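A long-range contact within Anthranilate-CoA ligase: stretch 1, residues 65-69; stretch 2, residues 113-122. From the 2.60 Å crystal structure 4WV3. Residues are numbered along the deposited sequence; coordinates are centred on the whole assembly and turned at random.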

# COMPACT_ATOMS: atom_id res chain seq x y z
N LEU A 65 -13.77 9.45 -4.35
CA LEU A 65 -12.66 9.84 -5.21
C LEU A 65 -12.13 8.63 -5.97
O LEU A 65 -11.33 7.86 -5.44
CB LEU A 65 -11.55 10.49 -4.38
CG LEU A 65 -10.31 10.96 -5.14
CD1 LEU A 65 -10.69 11.88 -6.29
CD2 LEU A 65 -9.34 11.66 -4.19
N LEU A 66 -12.58 8.48 -7.21
CA LEU A 66 -12.17 7.34 -8.04
C LEU A 66 -11.54 7.80 -9.35
O LEU A 66 -12.22 7.92 -10.37
CB LEU A 66 -13.37 6.43 -8.31
CG LEU A 66 -13.11 5.16 -9.12
CD1 LEU A 66 -12.11 4.27 -8.41
CD2 LEU A 66 -14.41 4.41 -9.37
N THR A 67 -10.24 8.06 -9.32
CA THR A 67 -9.53 8.48 -10.52
C THR A 67 -8.06 8.08 -10.48
O THR A 67 -7.56 7.61 -9.46
CB THR A 67 -9.65 10.01 -10.75
OG1 THR A 67 -8.92 10.37 -11.93
CG2 THR A 67 -9.10 10.77 -9.56
N LEU A 68 -7.38 8.25 -11.61
CA LEU A 68 -5.98 7.87 -11.74
C LEU A 68 -5.08 8.75 -10.88
O LEU A 68 -5.46 9.85 -10.49
CB LEU A 68 -5.55 7.98 -13.20
CG LEU A 68 -6.44 7.28 -14.24
CD1 LEU A 68 -6.00 7.63 -15.65
CD2 LEU A 68 -6.44 5.78 -14.02
N ASP A 69 -3.87 8.25 -10.59
CA ASP A 69 -2.86 9.06 -9.91
C ASP A 69 -2.64 10.27 -10.79
O ASP A 69 -2.15 10.16 -11.91
CB ASP A 69 -1.59 8.25 -9.68
CG ASP A 69 -1.64 7.42 -8.41
OD1 ASP A 69 -2.75 7.10 -7.95
OD2 ASP A 69 -0.56 7.09 -7.87
N VAL A 113 -15.01 11.16 -10.33
CA VAL A 113 -14.56 9.99 -11.08
C VAL A 113 -13.92 10.38 -12.41
O VAL A 113 -14.29 11.39 -13.02
CB VAL A 113 -15.74 9.00 -11.31
CG1 VAL A 113 -16.79 9.62 -12.23
CG2 VAL A 113 -15.24 7.68 -11.87
N HIS A 114 -12.94 9.60 -12.85
CA HIS A 114 -12.36 9.79 -14.17
C HIS A 114 -13.30 9.22 -15.23
O HIS A 114 -14.12 8.35 -14.93
CB HIS A 114 -10.98 9.12 -14.26
CG HIS A 114 -10.20 9.52 -15.48
ND1 HIS A 114 -10.22 8.79 -16.64
CD2 HIS A 114 -9.38 10.57 -15.70
CE1 HIS A 114 -9.44 9.37 -17.54
NE2 HIS A 114 -8.92 10.46 -16.99
N GLN A 115 -13.18 9.70 -16.46
CA GLN A 115 -14.11 9.33 -17.52
C GLN A 115 -14.03 7.85 -17.92
O GLN A 115 -15.00 7.29 -18.42
CB GLN A 115 -13.91 10.21 -18.75
CG GLN A 115 -12.56 10.04 -19.44
CD GLN A 115 -12.41 10.95 -20.65
OE1 GLN A 115 -13.12 11.94 -20.80
NE2 GLN A 115 -11.46 10.61 -21.52
N GLU A 116 -12.88 7.22 -17.69
CA GLU A 116 -12.69 5.84 -18.12
C GLU A 116 -13.30 4.84 -17.14
O GLU A 116 -13.38 3.64 -17.42
CB GLU A 116 -11.21 5.53 -18.34
CG GLU A 116 -10.43 5.25 -17.07
CD GLU A 116 -9.06 4.65 -17.36
OE1 GLU A 116 -8.15 5.40 -17.78
OE2 GLU A 116 -8.90 3.42 -17.17
N PHE A 117 -13.75 5.35 -16.00
CA PHE A 117 -14.42 4.54 -14.99
C PHE A 117 -15.90 4.91 -14.93
O PHE A 117 -16.69 4.27 -14.24
CB PHE A 117 -13.78 4.77 -13.62
CG PHE A 117 -12.30 4.54 -13.59
CD1 PHE A 117 -11.75 3.37 -14.09
CD2 PHE A 117 -11.44 5.51 -13.08
CE1 PHE A 117 -10.39 3.16 -14.07
CE2 PHE A 117 -10.08 5.30 -13.05
CZ PHE A 117 -9.55 4.13 -13.55
N LEU A 118 -16.25 5.96 -15.67
CA LEU A 118 -17.63 6.47 -15.73
C LEU A 118 -18.71 5.43 -16.08
O LEU A 118 -19.77 5.42 -15.46
CB LEU A 118 -17.71 7.67 -16.68
CG LEU A 118 -19.01 8.49 -16.66
CD1 LEU A 118 -19.34 8.93 -15.25
CD2 LEU A 118 -18.88 9.69 -17.58
N PRO A 119 -18.46 4.55 -17.08
CA PRO A 119 -19.51 3.56 -17.36
C PRO A 119 -19.60 2.49 -16.28
O PRO A 119 -20.64 1.83 -16.15
CB PRO A 119 -19.07 2.95 -18.69
CG PRO A 119 -17.60 3.17 -18.75
CD PRO A 119 -17.36 4.48 -18.06
N LEU A 120 -18.53 2.32 -15.51
CA LEU A 120 -18.50 1.33 -14.43
C LEU A 120 -19.37 1.78 -13.25
O LEU A 120 -19.70 0.98 -12.37
CB LEU A 120 -17.06 1.08 -13.98
CG LEU A 120 -16.52 -0.33 -14.24
CD1 LEU A 120 -16.77 -0.74 -15.69
CD2 LEU A 120 -15.04 -0.43 -13.89
N ILE A 121 -19.71 3.06 -13.23
CA ILE A 121 -20.57 3.65 -12.21
C ILE A 121 -21.97 3.89 -12.79
O ILE A 121 -22.98 3.84 -12.09
CB ILE A 121 -19.96 4.97 -11.65
CG1 ILE A 121 -18.98 4.68 -10.51
CG2 ILE A 121 -21.04 5.92 -11.14
CD1 ILE A 121 -17.69 4.02 -10.96
N GLU A 122 -22.01 4.13 -14.10
CA GLU A 122 -23.25 4.39 -14.81
C GLU A 122 -24.23 3.22 -14.72
O GLU A 122 -25.45 3.41 -14.74
CB GLU A 122 -22.95 4.72 -16.28
CG GLU A 122 -23.65 5.97 -16.80
CD GLU A 122 -22.83 6.70 -17.85
OE1 GLU A 122 -22.51 6.10 -18.90
OE2 GLU A 122 -22.49 7.88 -17.61

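The backbone evidence comes first. Two strand ends lie side by side and run in the same direction: Leu 66 pairs with Val 113 in a parallel bridge, their CA atoms 4.7 Å apart, and the register carries on for one more step, with the CA of Thr 67 4.8 Å from the CA of His 114. Past this point the chains differ. Stretch 1 continues as an extended loop, whereas stretch 2 turns and enters a helix, whose Ile 121 faces back toward stretch 1. Together the two segments bury 362 Å², both sides summed.

A single hydrogen bond crosses between them. The amide N of His 114 donates to the carbonyl O of Leu 66 over 3.1 Å, and the N-H...O angle of 154° is close enough to linear for a sound bond. The same oxygen receives a CA-H...O contact from Val 113, with Val 113 CA to Leu 66 O 3.2 Å and 148° at the hydrogen. One carbonyl thus meets two successive residues of the neighbouring strand, a common arrangement in sheets, where the slightly polarised CA-H supplements the stronger N-H donor.

Apolar packing accounts for much of the remaining contact. The side chains of Leu 66 and Val 113 lie on the same face of the sheet, and Leu 66 CD2 sits 4.2 Å from Val 113 CG2. Leu 66 CD2 also lies 4.3 Å from Phe 117 CB and, more closely, 3.7 Å from Ile 121 CD1. Leu 66, with both chi1 (t) and chi2 (p) in regular wells, therefore bridges from the strand of stretch 2 to its helix, and it has the largest area covered by the other stretch, 91 Å². These contacts are dispersive, and burial of all four residues adds a hydrophobic contribution.

The aromatic rings are approached in different ways. Leu 68 CD1 lies 4.3 Å from the centroid of the His 114 ring and only 9° off the ring normal, so the methyl stands almost directly above one face, the geometry expected of a CH-pi contact. The other methyl of the same leucine meets Phe 117 differently: Leu 68 CD2 is 3.6 Å from Phe 117 CZ, at the ring edge and near its plane, which makes this van der Waals packing. Thr 67 CA also lies at that edge, 4.1 Å from Phe 117 CE2. The CA-to-CB bond of Leu 68 points sideways, but its end comes nearer, letting the two methyls reach separate rings.

Two polar side-chain atoms touch carbon across the contact without hydrogen bonding. Thr 67 OG1 is 3.4 Å from His 114 CB, and Leu 68 CD1 is 3.8 Å from Glu 116 OE1; in each pair the partner is carbon. Within stretch 2, the turn is braced by two hydrogen bonds: Glu 116 N donates to His 114 ND1 at 3.3 Å and 167°, tying the imidazole to the backbone of Glu 116, two residues further on, and Phe 117 N donates to His 114 O at 3.2 Å.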